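Local structure of immunoreactive 84kD antigen PG93 (Porphyromonas gingivalis, 5M11) at residues F308-F316 / M343-N354; P630-S638 / I650-T658. The protein is a bacterial surface component essential to the type-IX secretion system, and binds zinc and calcium ions. All blocks are in the same frame, centred on the assembly; numbering follows the deposited sequence.

Contact 1 of 2, residues F308-F316 / M343-N354; sequences FDGPGDNDF and MVKLYDGNRWTN. With ZN (zinc ion), chain H.
K345 sends its ammonium group in among D313, D315 and F316 of the loop 308-316, and this grip, together with P311 against W352, makes the dense half of the contact. Its NZ forms a salt bridge to D313 OD2 at 2.8 Å, meeting that oxygen nearly end-on along the C-O bond, and donates to D315 O at 2.6 Å from above the carbonyl plane; a longer, weak bond reaches D313 O. The same NZ sits over one face of the F316 ring, 3.6 Å from its centroid and 19° off the normal, a cation-pi contact. A bend at chi3 (-68°) in the K345 chain brings NZ between D313, D315 O and the F316 face, so a buried charge is met by a carboxylate, carbonyls and a pi cloud. Beside it, P311 lies flat on W352: its CB stands 3.7 Å from the centroid of the six-membered ring, almost straight above, a CH-pi contact. Y347 covers the opposite indole face, and F316 CE1 approaches W352 CH2 obliquely.

The D309 end is looser and open to solvent. There a syn lone pair of D309 OD2 takes the backbone N-H of W352 (2.8 Å, 168°), while R351 only brushes D309 OD2 with its CA and CB. At the other end, M343 CE rests 3.8 Å from G312 CA, and D315 OD2 binds zinc at 2.1 Å together with H340. Such a linker, pinned across the strands of an antiparallel four-stranded blade that it leads into, is consistent with entry into a second beta-propeller.

Contact 2 of 2, residues P630-S638 / I650-T658; sequences PLLSNNILS and IGTADGLMT. With CA (calcium ion), chain L.
L632 and M657 cross obliquely, the leucine CD1 lying 3.6 Å from M657 CG. The sulfur of M657 lies against the backbone of L631 and L632, where SD receives a weak hydrogen bond from L632 N, and a bend at chi3 carries the methyl CE on toward P630. L631 is turned another way: with its CG anti to the backbone N (chi1 -174°), CD1 reaches between I650 CG2, at 3.9 Å, and T652 CG2, crossing the isoleucine at about a right angle. I636 approaches I650 from the neighbouring strand, methyl to methyl, their CG2 atoms 3.7 Å apart.

I636 and I650 belong to the hairpin of strands 636-642 and 647-652, M657 to the next strand, 655-660, and strand 13-16 from the N-terminus completes this four-stranded antiparallel blade, the "Velcro" closure familiar from beta-propellers. A classic beta bulge sets L637 and S638 together opposite G651, whose O accepts from L637 N at 2.9 Å and, weakly, from S638 N. The hydroxyl of S638 hydrogen-bonds to F316 O.

Toward the loop end the contacts become polar. A653 N donates to N635 O (2.8 Å), nearly in line with the carbonyl bond, while S633 OG accepts from N635 N in an ST turn. T652 OG1 donates in plane to G655 O at 2.7 Å; that carbonyl also takes T652 N, and G655 N returns a bond to T652 O, so three bonds hold the type I turn 652-655. Within the turn, D654 sets OD2 against S633 CB, and the same oxygen binds a calcium ion at 2.4 Å.

Overall arrangement
Contact 1 comes first in the chain and contact 2 much later, but their centres are about 15 Å apart and the two touch. The loop 308-316 introduces the sheet of strands 318-322, 325-329, 343-347 and 352-356; contact 2 belongs to a later sheet, 636-642, 647-652 and 655-660, with strand 13-16 at one edge. The sheets pack side by side: besides the polar link from F316 to S638, W352 CH2 lies 3.7 Å from L656 CD2. Contact between these blades is consistent with the first and last blades of a propeller closing a ring; a zinc and a calcium site lie nearby, on separate loops.

Contact 1 of 2, residues F308-F316 / M343-N354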
ATOM      1  N   PHE A 308      12.584  11.180  -8.063  1.00134.35           N
ATOM      2  CA  PHE A 308      11.247  10.653  -7.781  1.00132.96           C
ATOM      3  C   PHE A 308      10.681  11.200  -6.491  1.00140.29           C
ATOM      4  O   PHE A 308      11.302  11.067  -5.429  1.00138.67           O
ATOM      5  CB  PHE A 308      11.238   9.123  -7.687  1.00127.27           C
ATOM      6  CG  PHE A 308      11.903   8.364  -8.805  1.00124.18           C
ATOM      7  CD1 PHE A 308      11.199   8.035  -9.958  1.00127.04           C
ATOM      8  CD2 PHE A 308      13.211   7.905  -8.674  1.00121.11           C
ATOM      9  CE1 PHE A 308      11.801   7.287 -10.973  1.00124.48           C
ATOM     10  CE2 PHE A 308      13.813   7.166  -9.692  1.00120.65           C
ATOM     11  CZ  PHE A 308      13.099   6.849 -10.826  1.00119.44           C
ATOM     12  N   ASP A 309       9.484  11.784  -6.581  1.00 87.67           N
ATOM     13  CA  ASP A 309       8.756  12.281  -5.417  1.00 85.33           C
ATOM     14  C   ASP A 309       7.461  11.497  -5.262  1.00 84.03           C
ATOM     15  O   ASP A 309       6.682  11.409  -6.207  1.00 83.09           O
ATOM     16  CB  ASP A 309       8.487  13.790  -5.488  1.00 87.17           C
ATOM     17  CG  ASP A 309       7.691  14.312  -4.304  1.00 92.57           C
ATOM     18  OD1 ASP A 309       8.265  14.403  -3.189  1.00 90.57           O
ATOM     19  OD2 ASP A 309       6.491  14.591  -4.483  1.00 98.15           O
ATOM     20  N   GLY A 310       7.284  10.911  -4.078  1.00 77.95           N
ATOM     21  CA  GLY A 310       6.137  10.095  -3.691  1.00 74.87           C
ATOM     22  C   GLY A 310       5.790  10.249  -2.220  1.00 73.80           C
ATOM     23  O   GLY A 310       6.325  11.147  -1.560  1.00 73.57           O
ATOM     24  N   PRO A 311       4.891   9.411  -1.655  1.00 66.55           N
ATOM     25  CA  PRO A 311       4.584   9.537  -0.217  1.00 65.19           C
ATOM     26  C   PRO A 311       5.789   9.185   0.667  1.00 70.47           C
ATOM     27  O   PRO A 311       6.713   8.527   0.196  1.00 72.70           O
ATOM     28  CB  PRO A 311       3.423   8.556  -0.008  1.00 65.22           C
ATOM     29  CG  PRO A 311       3.500   7.617  -1.100  1.00 70.39           C
ATOM     30  CD  PRO A 311       4.148   8.295  -2.269  1.00 67.06           C
ATOM     31  N   GLY A 312       5.782   9.650   1.918  1.00 65.87           N
ATOM     32  CA  GLY A 312       6.839   9.377   2.892  1.00 67.30           C
ATOM     33  C   GLY A 312       7.002   7.895   3.180  1.00 71.88           C
ATOM     34  O   GLY A 312       8.123   7.417   3.364  1.00 74.61           O
ATOM     35  N   ASP A 313       5.862   7.166   3.220  1.00 65.98           N
ATOM     36  CA  ASP A 313       5.707   5.719   3.402  1.00 65.54           C
ATOM     37  C   ASP A 313       4.419   5.272   2.688  1.00 65.70           C
ATOM     38  O   ASP A 313       3.712   6.114   2.130  1.00 61.77           O
ATOM     39  CB  ASP A 313       5.722   5.309   4.891  1.00 68.13           C
ATOM     40  CG  ASP A 313       4.780   6.048   5.824  1.00 75.33           C
ATOM     41  OD1 ASP A 313       5.167   6.283   6.994  1.00 75.68           O
ATOM     42  OD2 ASP A 313       3.632   6.325   5.414  1.00 80.24           O
ATOM     43  N   ASN A 314       4.130   3.966   2.664  1.00 63.93           N
ATOM     44  CA  ASN A 314       2.937   3.452   1.982  1.00 62.58           C
ATOM     45  C   ASN A 314       1.829   3.118   2.991  1.00 67.70           C
ATOM     46  O   ASN A 314       1.043   2.187   2.755  1.00 67.59           O
ATOM     47  CB  ASN A 314       3.285   2.220   1.142  1.00 61.71           C
ATOM     48  CG  ASN A 314       4.385   2.422   0.129  1.00 72.04           C
ATOM     49  OD1 ASN A 314       4.319   3.310  -0.721  1.00 70.23           O
ATOM     50  ND2 ASN A 314       5.363   1.524   0.131  1.00 56.77           N
ATOM     51  N   ASP A 315       1.743   3.912   4.099  1.00 64.00           N
ATOM     52  CA  ASP A 315       0.781   3.683   5.187  1.00 62.97           C
ATOM     53  C   ASP A 315      -0.366   4.712   5.181  1.00 61.51           C
ATOM     54  O   ASP A 315      -0.156   5.892   5.418  1.00 59.40           O
ATOM     55  CB  ASP A 315       1.492   3.668   6.552  1.00 66.88           C
ATOM     56  CG  ASP A 315       2.696   2.752   6.698  1.00 87.88           C
ATOM     57  OD1 ASP A 315       3.214   2.271   5.667  1.00 90.95           O
ATOM     58  OD2 ASP A 315       3.163   2.568   7.836  1.00 99.71           O
ATOM     59  N   PHE A 316      -1.586   4.249   4.894  1.00 56.20           N
ATOM     60  CA  PHE A 316      -2.760   5.111   4.808  1.00 53.21           C
ATOM     61  C   PHE A 316      -3.830   4.577   5.759  1.00 59.79           C
ATOM     62  O   PHE A 316      -4.846   4.007   5.342  1.00 59.80           O
ATOM     63  CB  PHE A 316      -3.238   5.248   3.340  1.00 53.22           C
ATOM     64  CG  PHE A 316      -2.166   5.891   2.480  1.00 54.74           C
ATOM     65  CD1 PHE A 316      -2.205   7.253   2.197  1.00 56.00           C
ATOM     66  CD2 PHE A 316      -1.064   5.153   2.036  1.00 57.52           C
ATOM     67  CE1 PHE A 316      -1.169   7.862   1.483  1.00 57.11           C
ATOM     68  CE2 PHE A 316      -0.017   5.769   1.354  1.00 60.24           C
ATOM     69  CZ  PHE A 316      -0.082   7.114   1.070  1.00 57.33           C
ATOM     70  N   MET A 343       4.017  10.327  10.815  1.00 61.86           N
ATOM     71  CA  MET A 343       4.113  10.708   9.412  1.00 58.78           C
ATOM     72  C   MET A 343       2.781  11.285   8.911  1.00 61.56           C
ATOM     73  O   MET A 343       1.718  10.657   9.023  1.00 61.48           O
ATOM     74  CB  MET A 343       4.569   9.503   8.557  1.00 60.97           C
ATOM     75  CG  MET A 343       4.597   9.738   7.063  1.00 62.20           C
ATOM     76  SD  MET A 343       5.999  10.696   6.441  1.00 66.96           S
ATOM     77  CE  MET A 343       7.356   9.513   6.653  1.00 67.61           C
ATOM     78  N   VAL A 344       2.853  12.498   8.365  1.00 56.07           N
ATOM     79  CA  VAL A 344       1.703  13.175   7.786  1.00 52.81           C
ATOM     80  C   VAL A 344       2.059  13.393   6.307  1.00 56.74           C
ATOM     81  O   VAL A 344       3.153  13.865   5.987  1.00 56.45           O
ATOM     82  CB  VAL A 344       1.310  14.476   8.543  1.00 55.32           C
ATOM     83  CG1 VAL A 344       0.099  15.135   7.907  1.00 53.08           C
ATOM     84  CG2 VAL A 344       1.032  14.201  10.017  1.00 55.44           C
ATOM     85  N   LYS A 345       1.166  12.981   5.413  1.00 52.26           N
ATOM     86  CA  LYS A 345       1.415  13.105   3.993  1.00 51.39           C
ATOM     87  C   LYS A 345       0.329  13.920   3.333  1.00 57.23           C
ATOM     88  O   LYS A 345      -0.855  13.643   3.536  1.00 56.61           O
ATOM     89  CB  LYS A 345       1.498  11.725   3.362  1.00 51.65           C
ATOM     90  CG  LYS A 345       2.762  10.989   3.717  1.00 52.86           C
ATOM     91  CD  LYS A 345       2.642   9.499   3.525  1.00 52.37           C
ATOM     92  CE  LYS A 345       1.684   8.864   4.495  1.00 50.67           C
ATOM     93  NZ  LYS A 345       1.438   7.472   4.111  1.00 53.07           N
ATOM     94  N   LEU A 346       0.732  14.933   2.544  1.00 54.70           N
ATOM     95  CA  LEU A 346      -0.174  15.795   1.788  1.00 53.24           C
ATOM     96  C   LEU A 346       0.168  15.702   0.320  1.00 60.12           C
ATOM     97  O   LEU A 346       1.349  15.833  -0.034  1.00 61.37           O
ATOM     98  CB  LEU A 346      -0.128  17.262   2.238  1.00 53.17           C
ATOM     99  CG  LEU A 346      -0.157  17.638   3.722  1.00 57.75           C
ATOM    100  CD1 LEU A 346      -0.553  19.072   3.857  1.00 58.43           C
ATOM    101  CD2 LEU A 346      -1.130  16.796   4.548  1.00 56.87           C
ATOM    102  N   TYR A 347      -0.850  15.455  -0.535  1.00 56.85           N
ATOM    103  CA  TYR A 347      -0.667  15.325  -1.983  1.00 57.39           C
ATOM    104  C   TYR A 347      -1.455  16.409  -2.721  1.00 64.38           C
ATOM    105  O   TYR A 347      -2.666  16.531  -2.578  1.00 63.92           O
ATOM    106  CB  TYR A 347      -1.037  13.917  -2.468  1.00 57.27           C
ATOM    107  CG  TYR A 347      -0.695  13.650  -3.922  1.00 59.53           C
ATOM    108  CD1 TYR A 347       0.615  13.742  -4.381  1.00 62.21           C
ATOM    109  CD2 TYR A 347      -1.675  13.246  -4.826  1.00 59.65           C
ATOM    110  CE1 TYR A 347       0.934  13.488  -5.712  1.00 62.05           C
ATOM    111  CE2 TYR A 347      -1.361  12.960  -6.152  1.00 61.05           C
ATOM    112  CZ  TYR A 347      -0.056  13.092  -6.594  1.00 65.71           C
ATOM    113  OH  TYR A 347       0.253  12.809  -7.904  1.00 63.71           O
ATOM    114  N   ASP A 348      -0.724  17.217  -3.473  1.00 64.83           N
ATOM    115  CA  ASP A 348      -1.146  18.375  -4.256  1.00 66.70           C
ATOM    116  C   ASP A 348      -1.989  18.012  -5.482  1.00 72.62           C
ATOM    117  O   ASP A 348      -2.763  18.842  -5.972  1.00 74.21           O
ATOM    118  CB  ASP A 348       0.134  19.083  -4.743  1.00 71.21           C
ATOM    119  CG  ASP A 348      -0.030  20.525  -5.162  1.00 93.89           C
ATOM    120  OD1 ASP A 348      -0.679  21.302  -4.407  1.00 95.68           O
ATOM    121  OD2 ASP A 348       0.562  20.908  -6.193  1.00105.79           O
ATOM    122  N   GLY A 349      -1.803  16.791  -5.972  1.00 67.53           N
ATOM    123  CA  GLY A 349      -2.399  16.298  -7.196  1.00 67.11           C
ATOM    124  C   GLY A 349      -1.264  16.025  -8.161  1.00 74.48           C
ATOM    125  O   GLY A 349      -1.464  15.380  -9.197  1.00 75.31           O
ATOM    126  N   ASN A 350      -0.041  16.515  -7.805  1.00 72.30           N
ATOM    127  CA  ASN A 350       1.197  16.329  -8.568  1.00 73.97           C
ATOM    128  C   ASN A 350       2.378  16.003  -7.630  1.00 76.55           C
ATOM    129  O   ASN A 350       3.030  14.976  -7.848  1.00 76.59           O
ATOM    130  CB  ASN A 350       1.523  17.531  -9.480  1.00 78.90           C
ATOM    131  CG  ASN A 350       1.397  18.885  -8.821  1.00123.08           C
ATOM    132  OD1 ASN A 350       0.298  19.427  -8.680  1.00122.28           O
ATOM    133  ND2 ASN A 350       2.522  19.470  -8.418  1.00119.25           N
ATOM    134  N   ARG A 351       2.634  16.835  -6.575  1.00 71.39           N
ATOM    135  CA  ARG A 351       3.750  16.596  -5.639  1.00 70.27           C
ATOM    136  C   ARG A 351       3.270  16.314  -4.193  1.00 67.55           C
ATOM    137  O   ARG A 351       2.145  16.644  -3.844  1.00 64.77           O
ATOM    138  CB  ARG A 351       4.778  17.749  -5.673  1.00 73.94           C
ATOM    139  CG  ARG A 351       4.427  19.030  -4.893  1.00 90.00           C
ATOM    140  CD  ARG A 351       5.572  19.541  -4.006  1.00102.12           C
ATOM    141  NE  ARG A 351       6.818  19.735  -4.757  1.00117.96           N
ATOM    142  CZ  ARG A 351       7.792  20.577  -4.422  1.00131.39           C
ATOM    143  NH1 ARG A 351       7.684  21.328  -3.328  1.00119.35           N
ATOM    144  NH2 ARG A 351       8.878  20.682  -5.179  1.00110.95           N
ATOM    145  N   TRP A 352       4.133  15.669  -3.384  1.00 63.70           N
ATOM    146  CA  TRP A 352       3.909  15.307  -1.979  1.00 62.93           C
ATOM    147  C   TRP A 352       4.672  16.216  -1.025  1.00 66.80           C
ATOM    148  O   TRP A 352       5.764  16.691  -1.352  1.00 66.85           O
ATOM    149  CB  TRP A 352       4.359  13.860  -1.689  1.00 62.98           C
ATOM    150  CG  TRP A 352       3.495  12.779  -2.260  1.00 63.77           C
ATOM    151  CD1 TRP A 352       3.597  12.214  -3.500  1.00 67.30           C
ATOM    152  CD2 TRP A 352       2.411  12.103  -1.598  1.00 62.38           C
ATOM    153  NE1 TRP A 352       2.651  11.223  -3.649  1.00 66.03           N
ATOM    154  CE2 TRP A 352       1.889  11.157  -2.507  1.00 66.48           C
ATOM    155  CE3 TRP A 352       1.821  12.216  -0.325  1.00 62.37           C
ATOM    156  CZ2 TRP A 352       0.791  10.341  -2.187  1.00 64.57           C
ATOM    157  CZ3 TRP A 352       0.743  11.400  -0.010  1.00 62.06           C
ATOM    158  CH2 TRP A 352       0.246  10.472  -0.925  1.00 62.48           C
ATOM    159  N   THR A 353       4.114  16.390   0.194  1.00 62.79           N
ATOM    160  CA  THR A 353       4.707  17.119   1.326  1.00 62.65           C
ATOM    161  C   THR A 353       4.624  16.157   2.501  1.00 65.58           C
ATOM    162  O   THR A 353       3.508  15.758   2.848  1.00 64.04           O
ATOM    163  CB  THR A 353       3.998  18.462   1.557  1.00 61.30           C
ATOM    164  OG1 THR A 353       3.884  19.131   0.307  1.00 69.43           O
ATOM    165  CG2 THR A 353       4.739  19.353   2.517  1.00 52.64           C
ATOM    166  N   ASN A 354       5.787  15.730   3.073  1.00 62.44           N
ATOM    167  CA  ASN A 354       5.812  14.767   4.187  1.00 61.43           C
ATOM    168  C   ASN A 354       6.390  15.333   5.501  1.00 66.38           C
ATOM    169  O   ASN A 354       7.536  15.775   5.550  1.00 68.13           O
ATOM    170  CB  ASN A 354       6.583  13.493   3.813  1.00 59.07           C
ATOM    171  CG  ASN A 354       6.311  12.949   2.436  1.00 75.43           C
ATOM    172  OD1 ASN A 354       7.231  12.631   1.694  1.00 80.38           O
ATOM    173  ND2 ASN A 354       5.059  12.814   2.055  1.00 62.33           N
TER
HETATM  174 ZN    ZN H 807       4.850   1.622   8.652  1.00117.86          ZN

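Contact 2 of 2, residues P630-S638 / I650-T658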
ATOM      1  N   PRO A 630      -6.555  -4.180 -11.218  1.00 67.63           N
ATOM      2  CA  PRO A 630      -5.168  -3.865 -10.835  1.00 65.79           C
ATOM      3  C   PRO A 630      -4.987  -3.512  -9.343  1.00 64.87           C
ATOM      4  O   PRO A 630      -3.850  -3.221  -8.955  1.00 63.13           O
ATOM      5  CB  PRO A 630      -4.829  -2.657 -11.720  1.00 66.40           C
ATOM      6  CG  PRO A 630      -5.882  -2.626 -12.784  1.00 71.26           C
ATOM      7  CD  PRO A 630      -7.093  -3.131 -12.108  1.00 67.15           C
ATOM      8  N   LEU A 631      -6.082  -3.573  -8.512  1.00 58.30           N
ATOM      9  CA  LEU A 631      -6.092  -3.320  -7.062  1.00 56.28           C
ATOM     10  C   LEU A 631      -4.949  -4.091  -6.359  1.00 63.07           C
ATOM     11  O   LEU A 631      -4.802  -5.313  -6.523  1.00 64.32           O
ATOM     12  CB  LEU A 631      -7.463  -3.676  -6.452  1.00 55.91           C
ATOM     13  CG  LEU A 631      -7.706  -3.350  -4.977  1.00 59.00           C
ATOM     14  CD1 LEU A 631      -7.944  -1.870  -4.758  1.00 57.11           C
ATOM     15  CD2 LEU A 631      -8.897  -4.092  -4.460  1.00 60.29           C
ATOM     16  N   LEU A 632      -4.095  -3.334  -5.634  1.00 60.19           N
ATOM     17  CA  LEU A 632      -2.881  -3.830  -4.958  1.00 60.90           C
ATOM     18  C   LEU A 632      -3.176  -4.868  -3.852  1.00 68.85           C
ATOM     19  O   LEU A 632      -2.451  -5.865  -3.752  1.00 71.39           O
ATOM     20  CB  LEU A 632      -2.060  -2.658  -4.385  1.00 58.12           C
ATOM     21  CG  LEU A 632      -1.252  -1.831  -5.393  1.00 60.19           C
ATOM     22  CD1 LEU A 632      -0.703  -0.571  -4.748  1.00 57.49           C
ATOM     23  CD2 LEU A 632      -0.101  -2.643  -5.987  1.00 64.78           C
ATOM     24  N   SER A 633      -4.225  -4.637  -3.037  1.00 64.79           N
ATOM     25  CA  SER A 633      -4.591  -5.530  -1.948  1.00 66.74           C
ATOM     26  C   SER A 633      -6.095  -5.545  -1.730  1.00 72.57           C
ATOM     27  O   SER A 633      -6.747  -4.507  -1.892  1.00 69.99           O
ATOM     28  CB  SER A 633      -3.887  -5.101  -0.664  1.00 69.66           C
ATOM     29  OG  SER A 633      -4.325  -5.836   0.466  1.00 79.69           O
ATOM     30  N   ASN A 634      -6.647  -6.718  -1.331  1.00 72.52           N
ATOM     31  CA  ASN A 634      -8.074  -6.862  -0.996  1.00 72.21           C
ATOM     32  C   ASN A 634      -8.371  -6.242   0.387  1.00 73.85           C
ATOM     33  O   ASN A 634      -9.540  -6.049   0.719  1.00 72.80           O
ATOM     34  CB  ASN A 634      -8.521  -8.336  -1.026  1.00 76.84           C
ATOM     35  CG  ASN A 634      -8.557  -8.977  -2.397  1.00 90.21           C
ATOM     36  OD1 ASN A 634      -8.860  -8.335  -3.409  1.00 82.90           O
ATOM     37  ND2 ASN A 634      -8.300 -10.283  -2.447  1.00 75.14           N
ATOM     38  N   ASN A 635      -7.316  -5.950   1.192  1.00 69.77           N
ATOM     39  CA  ASN A 635      -7.447  -5.321   2.501  1.00 68.88           C
ATOM     40  C   ASN A 635      -7.185  -3.810   2.338  1.00 71.89           C
ATOM     41  O   ASN A 635      -6.034  -3.373   2.194  1.00 71.31           O
ATOM     42  CB  ASN A 635      -6.528  -5.983   3.549  1.00 70.54           C
ATOM     43  CG  ASN A 635      -6.607  -5.420   4.964  1.00 86.87           C
ATOM     44  OD1 ASN A 635      -7.422  -4.537   5.306  1.00 82.15           O
ATOM     45  ND2 ASN A 635      -5.737  -5.924   5.831  1.00 74.12           N
ATOM     46  N   ILE A 636      -8.297  -3.032   2.304  1.00 67.29           N
ATOM     47  CA  ILE A 636      -8.327  -1.577   2.149  1.00 64.81           C
ATOM     48  C   ILE A 636      -8.574  -0.959   3.516  1.00 67.95           C
ATOM     49  O   ILE A 636      -9.539  -1.313   4.183  1.00 68.80           O
ATOM     50  CB  ILE A 636      -9.391  -1.119   1.103  1.00 66.79           C
ATOM     51  CG1 ILE A 636      -9.301  -1.945  -0.202  1.00 67.88           C
ATOM     52  CG2 ILE A 636      -9.290   0.415   0.827  1.00 65.45           C
ATOM     53  CD1 ILE A 636     -10.512  -1.861  -1.077  1.00 68.89           C
ATOM     54  N   LEU A 637      -7.707  -0.029   3.914  1.00 62.65           N
ATOM     55  CA  LEU A 637      -7.725   0.628   5.220  1.00 61.42           C
ATOM     56  C   LEU A 637      -8.482   1.952   5.218  1.00 62.66           C
ATOM     57  O   LEU A 637      -9.084   2.307   6.240  1.00 60.61           O
ATOM     58  CB  LEU A 637      -6.270   0.864   5.681  1.00 61.84           C
ATOM     59  CG  LEU A 637      -5.640  -0.263   6.509  1.00 68.95           C
ATOM     60  CD1 LEU A 637      -5.306  -1.483   5.662  1.00 70.68           C
ATOM     61  CD2 LEU A 637      -4.408   0.224   7.228  1.00 73.05           C
ATOM     62  N   SER A 638      -8.419   2.692   4.077  1.00 57.94           N
ATOM     63  CA  SER A 638      -9.044   4.000   3.902  1.00 55.05           C
ATOM     64  C   SER A 638      -9.451   4.303   2.443  1.00 57.75           C
ATOM     65  O   SER A 638      -8.995   3.651   1.502  1.00 59.32           O
ATOM     66  CB  SER A 638      -8.102   5.092   4.398  1.00 57.40           C
ATOM     67  OG  SER A 638      -6.828   5.006   3.783  1.00 67.05           O
ATOM     68  N   ILE A 650      -7.378   5.195  -2.893  1.00 47.41           N
ATOM     69  CA  ILE A 650      -7.610   3.907  -2.230  1.00 47.09           C
ATOM     70  C   ILE A 650      -6.387   3.575  -1.415  1.00 50.98           C
ATOM     71  O   ILE A 650      -5.347   3.267  -1.988  1.00 50.24           O
ATOM     72  CB  ILE A 650      -7.952   2.777  -3.273  1.00 50.46           C
ATOM     73  CG1 ILE A 650      -9.119   3.180  -4.226  1.00 50.25           C
ATOM     74  CG2 ILE A 650      -8.220   1.430  -2.605  1.00 49.38           C
ATOM     75  CD1 ILE A 650      -8.999   2.626  -5.697  1.00 54.08           C
ATOM     76  N   GLY A 651      -6.513   3.673  -0.098  1.00 47.74           N
ATOM     77  CA  GLY A 651      -5.420   3.341   0.797  1.00 49.47           C
ATOM     78  C   GLY A 651      -5.418   1.862   1.103  1.00 59.38           C
ATOM     79  O   GLY A 651      -6.092   1.441   2.044  1.00 60.88           O
ATOM     80  N   THR A 652      -4.732   1.039   0.284  1.00 59.27           N
ATOM     81  CA  THR A 652      -4.694  -0.411   0.552  1.00 62.00           C
ATOM     82  C   THR A 652      -3.594  -0.702   1.568  1.00 68.38           C
ATOM     83  O   THR A 652      -2.730   0.146   1.808  1.00 67.10           O
ATOM     84  CB  THR A 652      -4.533  -1.294  -0.724  1.00 67.55           C
ATOM     85  OG1 THR A 652      -3.253  -1.105  -1.344  1.00 57.67           O
ATOM     86  CG2 THR A 652      -5.661  -1.111  -1.724  1.00 66.35           C
ATOM     87  N   ALA A 653      -3.610  -1.912   2.140  1.00 67.99           N
ATOM     88  CA  ALA A 653      -2.598  -2.345   3.108  1.00 70.32           C
ATOM     89  C   ALA A 653      -1.186  -2.361   2.468  1.00 73.50           C
ATOM     90  O   ALA A 653      -0.180  -2.283   3.180  1.00 73.64           O
ATOM     91  CB  ALA A 653      -2.959  -3.725   3.650  1.00 73.81           C
ATOM     92  N   ASP A 654      -1.140  -2.413   1.119  1.00 69.27           N
ATOM     93  CA  ASP A 654       0.075  -2.424   0.309  1.00 69.82           C
ATOM     94  C   ASP A 654       0.297  -1.083  -0.444  1.00 69.06           C
ATOM     95  O   ASP A 654       1.000  -1.059  -1.445  1.00 69.56           O
ATOM     96  CB  ASP A 654       0.041  -3.608  -0.680  1.00 74.05           C
ATOM     97  CG  ASP A 654       0.375  -4.936  -0.030  1.00 93.68           C
ATOM     98  OD1 ASP A 654       1.580  -5.259   0.075  1.00 97.46           O
ATOM     99  OD2 ASP A 654      -0.568  -5.643   0.397  1.00102.39           O
ATOM    100  N   GLY A 655      -0.284   0.014   0.042  1.00 61.70           N
ATOM    101  CA  GLY A 655      -0.082   1.326  -0.568  1.00 58.63           C
ATOM    102  C   GLY A 655      -1.246   2.018  -1.255  1.00 56.55           C
ATOM    103  O   GLY A 655      -2.332   1.458  -1.406  1.00 53.83           O
ATOM    104  N   LEU A 656      -0.984   3.246  -1.717  1.00 52.75           N
ATOM    105  CA  LEU A 656      -1.946   4.114  -2.368  1.00 52.16           C
ATOM    106  C   LEU A 656      -2.146   3.824  -3.856  1.00 61.05           C
ATOM    107  O   LEU A 656      -1.207   3.596  -4.627  1.00 62.11           O
ATOM    108  CB  LEU A 656      -1.556   5.590  -2.187  1.00 51.05           C
ATOM    109  CG  LEU A 656      -2.681   6.618  -2.349  1.00 52.42           C
ATOM    110  CD1 LEU A 656      -3.730   6.453  -1.272  1.00 52.67           C
ATOM    111  CD2 LEU A 656      -2.127   8.022  -2.353  1.00 50.98           C
ATOM    112  N   MET A 657      -3.417   3.920  -4.244  1.00 59.54           N
ATOM    113  CA  MET A 657      -3.957   3.720  -5.584  1.00 59.31           C
ATOM    114  C   MET A 657      -4.993   4.789  -5.890  1.00 61.47           C
ATOM    115  O   MET A 657      -5.535   5.399  -4.961  1.00 58.73           O
ATOM    116  CB  MET A 657      -4.624   2.349  -5.674  1.00 62.05           C
ATOM    117  CG  MET A 657      -3.683   1.231  -5.767  1.00 66.73           C
ATOM    118  SD  MET A 657      -4.563  -0.191  -6.418  1.00 71.92           S
ATOM    119  CE  MET A 657      -4.160  -0.027  -8.137  1.00 69.32           C
ATOM    120  N   THR A 658      -5.278   5.003  -7.193  1.00 58.63           N
ATOM    121  CA  THR A 658      -6.311   5.932  -7.663  1.00 57.11           C
ATOM    122  C   THR A 658      -7.078   5.319  -8.806  1.00 58.23           C
ATOM    123  O   THR A 658      -6.473   4.832  -9.767  1.00 59.08           O
ATOM    124  CB  THR A 658      -5.784   7.320  -8.085  1.00 63.54           C
ATOM    125  OG1 THR A 658      -4.954   7.212  -9.243  1.00 68.46           O
ATOM    126  CG2 THR A 658      -5.107   8.048  -6.984  1.00 56.32           C
TER
HETATM  127 CA    CA L 811      -0.128  -7.949  -0.110  1.00 98.95          CA